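PDB 4S1V: D-3-phosphoglycerate dehydrogenase-related protein from Vibrio cholerae, which probably catalyses the NAD-dependent oxidation of 2-hydroxy acids such as 3-phosphoglycerate to 2-oxo acids, or the reverse reduction. Local coordinates for residues C[147-152]-C[170-175]; C[105-110]-C[160-165]. All coordinates share one frame; numbering follows the deposited sequence.

Contact 1 (C[147-152]-C[170-175]); sequences GRTLGI and GMPILV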
ATOM      1  N   GLY C 147     -23.724   6.400  18.418  1.00 26.23           N
ATOM      2  CA  GLY C 147     -23.705   5.306  19.401  1.00 26.59           C
ATOM      3  C   GLY C 147     -22.445   5.224  20.253  1.00 27.68           C
ATOM      4  O   GLY C 147     -22.491   4.752  21.391  1.00 28.30           O
ATOM      5  N   ARG C 148     -21.313   5.675  19.711  1.00 26.56           N
ATOM      6  CA  ARG C 148     -20.038   5.636  20.434  1.00 26.06           C
ATOM      7  C   ARG C 148     -19.962   6.738  21.494  1.00 24.86           C
ATOM      8  O   ARG C 148     -20.423   7.856  21.265  1.00 23.81           O
ATOM      9  CB  ARG C 148     -18.851   5.733  19.451  1.00 27.63           C
ATOM     10  CG  ARG C 148     -18.641   4.490  18.589  1.00 30.42           C
ATOM     11  CD  ARG C 148     -17.416   4.597  17.683  1.00 33.36           C
ATOM     12  NE  ARG C 148     -16.171   4.260  18.378  1.00 36.66           N
ATOM     13  CZ  ARG C 148     -14.973   4.131  17.800  1.00 36.81           C
ATOM     14  NH1 ARG C 148     -14.816   4.312  16.492  1.00 36.35           N
ATOM     15  NH2 ARG C 148     -13.924   3.824  18.544  1.00 36.82           N
ATOM     16  N   THR C 149     -19.392   6.428  22.657  1.00 23.82           N
ATOM     17  CA  THR C 149     -19.245   7.442  23.707  1.00 23.04           C
ATOM     18  C   THR C 149     -18.099   8.415  23.422  1.00 22.56           C
ATOM     19  O   THR C 149     -16.946   8.008  23.216  1.00 20.97           O
ATOM     20  CB  THR C 149     -19.088   6.827  25.114  1.00 23.53           C
ATOM     21  OG1 THR C 149     -20.301   6.144  25.463  1.00 24.28           O
ATOM     22  CG2 THR C 149     -18.820   7.918  26.151  1.00 22.98           C
ATOM     23  N   LEU C 150     -18.437   9.702  23.403  1.00 21.33           N
ATOM     24  CA  LEU C 150     -17.448  10.737  23.206  1.00 20.65           C
ATOM     25  C   LEU C 150     -16.970  11.231  24.556  1.00 20.94           C
ATOM     26  O   LEU C 150     -17.740  11.829  25.314  1.00 21.67           O
ATOM     27  CB  LEU C 150     -18.023  11.891  22.369  1.00 20.26           C
ATOM     28  CG  LEU C 150     -17.176  13.157  22.185  1.00 19.72           C
ATOM     29  CD1 LEU C 150     -15.829  12.848  21.547  1.00 19.80           C
ATOM     30  CD2 LEU C 150     -17.940  14.166  21.345  1.00 19.10           C
ATOM     31  N   GLY C 151     -15.693  10.997  24.845  1.00 19.99           N
ATOM     32  CA  GLY C 151     -15.087  11.494  26.076  1.00 20.69           C
ATOM     33  C   GLY C 151     -14.380  12.819  25.883  1.00 20.88           C
ATOM     34  O   GLY C 151     -13.519  12.952  25.018  1.00 20.62           O
ATOM     35  N   ILE C 152     -14.751  13.806  26.693  1.00 21.20           N
ATOM     36  CA  ILE C 152     -14.170  15.133  26.611  1.00 21.57           C
ATOM     37  C   ILE C 152     -13.490  15.463  27.933  1.00 22.11           C
ATOM     38  O   ILE C 152     -14.125  15.414  28.994  1.00 22.55           O
ATOM     39  CB  ILE C 152     -15.237  16.188  26.248  1.00 21.52           C
ATOM     40  CG1 ILE C 152     -15.921  15.792  24.941  1.00 21.38           C
ATOM     41  CG2 ILE C 152     -14.627  17.584  26.140  1.00 21.11           C
ATOM     42  CD1 ILE C 152     -17.207  16.533  24.682  1.00 22.49           C
ATOM     43  N   GLY C 170     -25.256  11.839  17.692  1.00 23.07           N
ATOM     44  CA  GLY C 170     -25.841  10.703  18.428  1.00 23.47           C
ATOM     45  C   GLY C 170     -24.861   9.984  19.339  1.00 23.35           C
ATOM     46  O   GLY C 170     -24.962   8.768  19.550  1.00 23.22           O
ATOM     47  N   MET C 171     -23.909  10.738  19.879  1.00 22.10           N
ATOM     48  CA  MET C 171     -22.923  10.186  20.790  1.00 22.54           C
ATOM     49  C   MET C 171     -23.279  10.525  22.239  1.00 22.25           C
ATOM     50  O   MET C 171     -23.537  11.686  22.551  1.00 21.26           O
ATOM     51  CB  MET C 171     -21.518  10.721  20.472  1.00 22.37           C
ATOM     52  CG  MET C 171     -21.069  10.545  19.027  1.00 22.08           C
ATOM     53  SD  MET C 171     -19.371  11.096  18.773  1.00 23.75           S
ATOM     54  CE  MET C 171     -18.432   9.726  19.444  1.00 23.24           C
ATOM     55  N   PRO C 172     -23.288   9.512  23.133  1.00 22.26           N
ATOM     56  CA  PRO C 172     -23.292   9.862  24.561  1.00 22.29           C
ATOM     57  C   PRO C 172     -22.086  10.759  24.882  1.00 22.16           C
ATOM     58  O   PRO C 172     -21.011  10.587  24.302  1.00 22.06           O
ATOM     59  CB  PRO C 172     -23.136   8.508  25.265  1.00 22.52           C
ATOM     60  CG  PRO C 172     -23.614   7.487  24.281  1.00 22.46           C
ATOM     61  CD  PRO C 172     -23.348   8.055  22.904  1.00 22.13           C
ATOM     62  N   ILE C 173     -22.265  11.712  25.784  1.00 21.36           N
ATOM     63  CA  ILE C 173     -21.172  12.600  26.154  1.00 21.47           C
ATOM     64  C   ILE C 173     -20.742  12.309  27.581  1.00 21.55           C
ATOM     65  O   ILE C 173     -21.565  12.347  28.497  1.00 21.74           O
ATOM     66  CB  ILE C 173     -21.552  14.092  25.976  1.00 21.16           C
ATOM     67  CG1 ILE C 173     -22.158  14.340  24.586  1.00 21.39           C
ATOM     68  CG2 ILE C 173     -20.351  15.001  26.240  1.00 21.75           C
ATOM     69  CD1 ILE C 173     -21.214  14.106  23.419  1.00 22.13           C
ATOM     70  N   LEU C 174     -19.460  11.979  27.745  1.00 21.24           N
ATOM     71  CA  LEU C 174     -18.859  11.728  29.060  1.00 21.13           C
ATOM     72  C   LEU C 174     -17.745  12.744  29.293  1.00 21.15           C
ATOM     73  O   LEU C 174     -16.853  12.911  28.449  1.00 19.64           O
ATOM     74  CB  LEU C 174     -18.302  10.306  29.135  1.00 20.85           C
ATOM     75  CG  LEU C 174     -17.716   9.840  30.472  1.00 21.92           C
ATOM     76  CD1 LEU C 174     -18.797   9.672  31.543  1.00 21.26           C
ATOM     77  CD2 LEU C 174     -16.939   8.545  30.299  1.00 21.90           C
ATOM     78  N   VAL C 175     -17.804  13.429  30.431  1.00 20.97           N
ATOM     79  CA  VAL C 175     -16.908  14.556  30.679  1.00 20.84           C
ATOM     80  C   VAL C 175     -16.001  14.321  31.886  1.00 21.43           C
ATOM     81  O   VAL C 175     -16.448  13.860  32.937  1.00 21.33           O
ATOM     82  CB  VAL C 175     -17.695  15.875  30.819  1.00 20.79           C
ATOM     83  CG1 VAL C 175     -16.781  17.033  31.182  1.00 20.01           C
ATOM     84  CG2 VAL C 175     -18.461  16.181  29.536  1.00 21.01           C
TER

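Contact 2 (C[105-110]-C[160-165]); sequences APAELC and QRIAQF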
ATOM      1  N   ALA C 105     -13.050  27.799  14.671  1.00 22.02           N
ATOM      2  CA  ALA C 105     -12.189  27.025  13.751  1.00 21.55           C
ATOM      3  C   ALA C 105     -11.503  25.812  14.389  1.00 20.92           C
ATOM      4  O   ALA C 105     -11.496  24.741  13.786  1.00 21.45           O
ATOM      5  CB  ALA C 105     -11.183  27.912  13.041  1.00 21.00           C
ATOM      6  N   PRO C 106     -10.913  25.975  15.595  1.00 21.00           N
ATOM      7  CA  PRO C 106     -10.351  24.815  16.293  1.00 20.67           C
ATOM      8  C   PRO C 106     -11.377  23.719  16.563  1.00 19.90           C
ATOM      9  O   PRO C 106     -11.085  22.554  16.354  1.00 18.72           O
ATOM     10  CB  PRO C 106      -9.830  25.389  17.617  1.00 20.95           C
ATOM     11  CG  PRO C 106     -10.009  26.866  17.551  1.00 21.09           C
ATOM     12  CD  PRO C 106     -10.457  27.248  16.182  1.00 21.19           C
ATOM     13  N   ALA C 107     -12.571  24.095  17.016  1.00 20.10           N
ATOM     14  CA  ALA C 107     -13.613  23.112  17.285  1.00 20.57           C
ATOM     15  C   ALA C 107     -13.971  22.339  16.014  1.00 20.49           C
ATOM     16  O   ALA C 107     -13.971  21.104  16.021  1.00 20.56           O
ATOM     17  CB  ALA C 107     -14.844  23.778  17.878  1.00 20.14           C
ATOM     18  N   GLU C 108     -14.257  23.074  14.935  1.00 20.86           N
ATOM     19  CA  GLU C 108     -14.586  22.482  13.630  1.00 21.61           C
ATOM     20  C   GLU C 108     -13.458  21.584  13.093  1.00 21.02           C
ATOM     21  O   GLU C 108     -13.728  20.512  12.542  1.00 21.74           O
ATOM     22  CB  GLU C 108     -14.952  23.569  12.597  1.00 22.30           C
ATOM     23  CG  GLU C 108     -16.247  24.328  12.889  1.00 22.92           C
ATOM     24  CD  GLU C 108     -16.794  25.114  11.695  1.00 24.38           C
ATOM     25  OE1 GLU C 108     -16.334  24.887  10.546  1.00 23.82           O
ATOM     26  OE2 GLU C 108     -17.705  25.961  11.903  1.00 23.28           O
ATOM     27  N   LEU C 109     -12.205  22.012  13.268  1.00 20.34           N
ATOM     28  CA  LEU C 109     -11.049  21.225  12.828  1.00 20.50           C
ATOM     29  C   LEU C 109     -10.907  19.921  13.621  1.00 20.67           C
ATOM     30  O   LEU C 109     -10.670  18.861  13.036  1.00 21.10           O
ATOM     31  CB  LEU C 109      -9.755  22.061  12.890  1.00 20.42           C
ATOM     32  CG  LEU C 109      -8.411  21.520  12.364  1.00 20.26           C
ATOM     33  CD1 LEU C 109      -7.758  20.564  13.363  1.00 19.95           C
ATOM     34  CD2 LEU C 109      -8.526  20.878  10.984  1.00 19.86           C
ATOM     35  N   CYS C 110     -11.064  20.005  14.941  1.00 21.02           N
ATOM     36  CA  CYS C 110     -11.046  18.827  15.799  1.00 21.30           C
ATOM     37  C   CYS C 110     -12.069  17.816  15.292  1.00 21.56           C
ATOM     38  O   CYS C 110     -11.773  16.630  15.186  1.00 20.98           O
ATOM     39  CB  CYS C 110     -11.342  19.199  17.250  1.00 21.22           C
ATOM     40  SG  CYS C 110     -11.305  17.790  18.384  1.00 23.99           S
ATOM     41  N   GLN C 160     -16.973  22.474  24.819  1.00 24.01           N
ATOM     42  CA  GLN C 160     -18.439  22.566  24.748  1.00 24.45           C
ATOM     43  C   GLN C 160     -18.974  22.412  23.331  1.00 24.11           C
ATOM     44  O   GLN C 160     -20.028  21.803  23.118  1.00 24.67           O
ATOM     45  CB  GLN C 160     -18.932  23.891  25.325  1.00 26.46           C
ATOM     46  CG  GLN C 160     -19.070  23.893  26.836  1.00 28.34           C
ATOM     47  CD  GLN C 160     -19.343  25.274  27.397  1.00 29.88           C
ATOM     48  OE1 GLN C 160     -20.339  25.912  27.048  1.00 32.19           O
ATOM     49  NE2 GLN C 160     -18.463  25.739  28.280  1.00 29.04           N
ATOM     50  N   ARG C 161     -18.244  22.971  22.372  1.00 23.08           N
ATOM     51  CA  ARG C 161     -18.598  22.851  20.969  1.00 23.39           C
ATOM     52  C   ARG C 161     -18.464  21.424  20.458  1.00 22.91           C
ATOM     53  O   ARG C 161     -19.303  20.968  19.683  1.00 23.02           O
ATOM     54  CB  ARG C 161     -17.780  23.823  20.121  1.00 23.62           C
ATOM     55  CG  ARG C 161     -18.248  25.256  20.304  1.00 25.39           C
ATOM     56  CD  ARG C 161     -17.406  26.273  19.570  1.00 26.99           C
ATOM     57  NE  ARG C 161     -17.726  27.610  20.073  1.00 30.15           N
ATOM     58  CZ  ARG C 161     -18.598  28.446  19.518  1.00 29.76           C
ATOM     59  NH1 ARG C 161     -19.244  28.124  18.406  1.00 30.47           N
ATOM     60  NH2 ARG C 161     -18.809  29.623  20.075  1.00 31.56           N
ATOM     61  N   ILE C 162     -17.416  20.730  20.906  1.00 22.71           N
ATOM     62  CA  ILE C 162     -17.188  19.322  20.556  1.00 23.17           C
ATOM     63  C   ILE C 162     -18.325  18.442  21.085  1.00 23.12           C
ATOM     64  O   ILE C 162     -18.801  17.544  20.385  1.00 23.59           O
ATOM     65  CB  ILE C 162     -15.805  18.830  21.062  1.00 22.56           C
ATOM     66  CG1 ILE C 162     -14.661  19.699  20.500  1.00 23.06           C
ATOM     67  CG2 ILE C 162     -15.559  17.369  20.715  1.00 22.98           C
ATOM     68  CD1 ILE C 162     -14.674  19.894  18.999  1.00 22.62           C
ATOM     69  N   ALA C 163     -18.756  18.714  22.319  1.00 22.98           N
ATOM     70  CA  ALA C 163     -19.908  18.035  22.932  1.00 22.83           C
ATOM     71  C   ALA C 163     -21.187  18.216  22.125  1.00 23.36           C
ATOM     72  O   ALA C 163     -21.908  17.254  21.896  1.00 24.07           O
ATOM     73  CB  ALA C 163     -20.115  18.514  24.358  1.00 22.11           C
ATOM     74  N   GLN C 164     -21.463  19.445  21.685  1.00 23.90           N
ATOM     75  CA  GLN C 164     -22.649  19.706  20.869  1.00 24.67           C
ATOM     76  C   GLN C 164     -22.572  18.945  19.552  1.00 23.83           C
ATOM     77  O   GLN C 164     -23.592  18.449  19.067  1.00 22.86           O
ATOM     78  CB  GLN C 164     -22.820  21.206  20.603  1.00 27.10           C
ATOM     79  CG  GLN C 164     -23.290  21.988  21.817  1.00 29.30           C
ATOM     80  CD  GLN C 164     -23.151  23.487  21.661  1.00 32.40           C
ATOM     81  OE1 GLN C 164     -22.317  23.981  20.891  1.00 34.66           O
ATOM     82  NE2 GLN C 164     -23.969  24.232  22.404  1.00 34.05           N
ATOM     83  N   PHE C 165     -21.362  18.848  18.989  1.00 22.06           N
ATOM     84  CA  PHE C 165     -21.144  18.076  17.769  1.00 21.36           C
ATOM     85  C   PHE C 165     -21.453  16.602  18.022  1.00 21.02           C
ATOM     86  O   PHE C 165     -22.234  16.007  17.299  1.00 20.20           O
ATOM     87  CB  PHE C 165     -19.711  18.246  17.199  1.00 20.84           C
ATOM     88  CG  PHE C 165     -19.351  19.674  16.793  1.00 21.09           C
ATOM     89  CD1 PHE C 165     -20.340  20.619  16.459  1.00 20.89           C
ATOM     90  CD2 PHE C 165     -18.013  20.060  16.714  1.00 20.78           C
ATOM     91  CE1 PHE C 165     -19.996  21.917  16.080  1.00 21.47           C
ATOM     92  CE2 PHE C 165     -17.660  21.359  16.334  1.00 21.88           C
ATOM     93  CZ  PHE C 165     -18.656  22.292  16.021  1.00 21.81           C
TER

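Contact 1 (C[147-152]-C[170-175])
Met-171 bends its thioether over the start of the neighbouring strand, and its CE methyl rests 3.7 Å from CB of Leu-150. The bend is at chi3 (78°), which turns the methyl back toward the backbone of Arg-148. On the same face of the sheet Leu-150 and Ile-173 lie side by side and point the same way, with CD2 of Leu-150 3.9 Å from CD1 of Ile-173. Ile-152 reaches across to Ile-173, its CD1 meeting CG2 at 3.8 Å. On the other face CG2 of Thr-149 touches CB of Leu-174, and the Thr-149 side chain crosses the Pro-172 ring at about a right angle, OG1 against it.

The backbones pair as parallel strands. Leu-150 is held through both its N and its O: its N donates to Pro-172 O (2.9 Å), and its O accepts from Leu-174 N in an almost straight bond (177° at the hydrogen). Ile-152 N then donates to Leu-174 O. Before the strands begin, Gly-147 N bonds to Gly-170 O (2.9 Å), with the donor well above the carbonyl plane. Gly-170 has positive phi and closes helix 157-168 in a Schellman motif.

This is the first beta-alpha-beta unit of the Rossmann-type domain. Helix 157-168 packs on the Leu-150, Ile-152 and Ile-173 face, Trp-111 of helix 104-119 touches Leu-150 and Met-171, and strands 205-208 and 191-192 flank the pair.

Contact 2 (C[105-110]-C[160-165])
Ala-107 meets Ile-162 and Phe-165 where two helices pack in the Rossmann-type nucleotide-binding domain. Helix 157-168 belongs to the first beta-alpha-beta unit. Its start carries the end of a GxGxxG-like pattern, consistent with dinucleotide binding. Helix 104-119 runs beside it. The two segments have axes 9.3 Å apart and run at 42° to each other. Ala-107, with its short side chain, faces the partner helix.

The methyl of Ala-107 points at helix 157-168. It touches CB of Arg-161 at 3.7 Å and lies near the CD of the same side chain. Thus the aliphatic part of Arg-161 borders the contact.

Ile-162 starts out to one side, but its end turns inward. CG1 lies anti to the carbonyl carbon (chi1 -57°), and a further turn at chi2 (-51°) brings CD1 toward helix 104-119. This methyl is packed tightly against the backbone of Ala-107. It also meets CB of Cys-110 at 3.8 Å, one turn further along that helix, and lies close to SG. Ile-162 and Cys-110 thus continue the apolar seam.

Phe-165 turns the edge of its ring, not a face, to helix 104-119. Its own helix lies over one face through Arg-161 O. The ring also meets Trp-111 and stacks with Phe-169 of the second subunit. The same subunit binds the carboxylate of Glu-108 through the backbone N atoms of Leu-145 and Ser-146, so the helix pair borders the subunit interface.

At the meeting of Ala-107 with Phe-165, CE2 of Phe-165 lies 3.7 Å from Ala-107 O, at the ring edge near its plane.

Both contacts use the same beta-alpha-beta unit. Contact 1 joins its two strands, and contact 2 joins the helix between them to helix 104-119. Contact 1 is partly buried. It runs from exposed glycines into the sheet core and combines backbone hydrogen bonds with apolar side chains. Contact 2 is buried, smaller in area and held by apolar packing between the helices, with polar links to another subunit at its margin. The two meet at helix 157-168, through adjoining sides of it. Ala-163 CB packs 3.5 Å from Ile-152 CD1, and Ile-162 O lies 3.6 Å from Leu-150 CD2. Helix 104-119 lies beside helix 157-168.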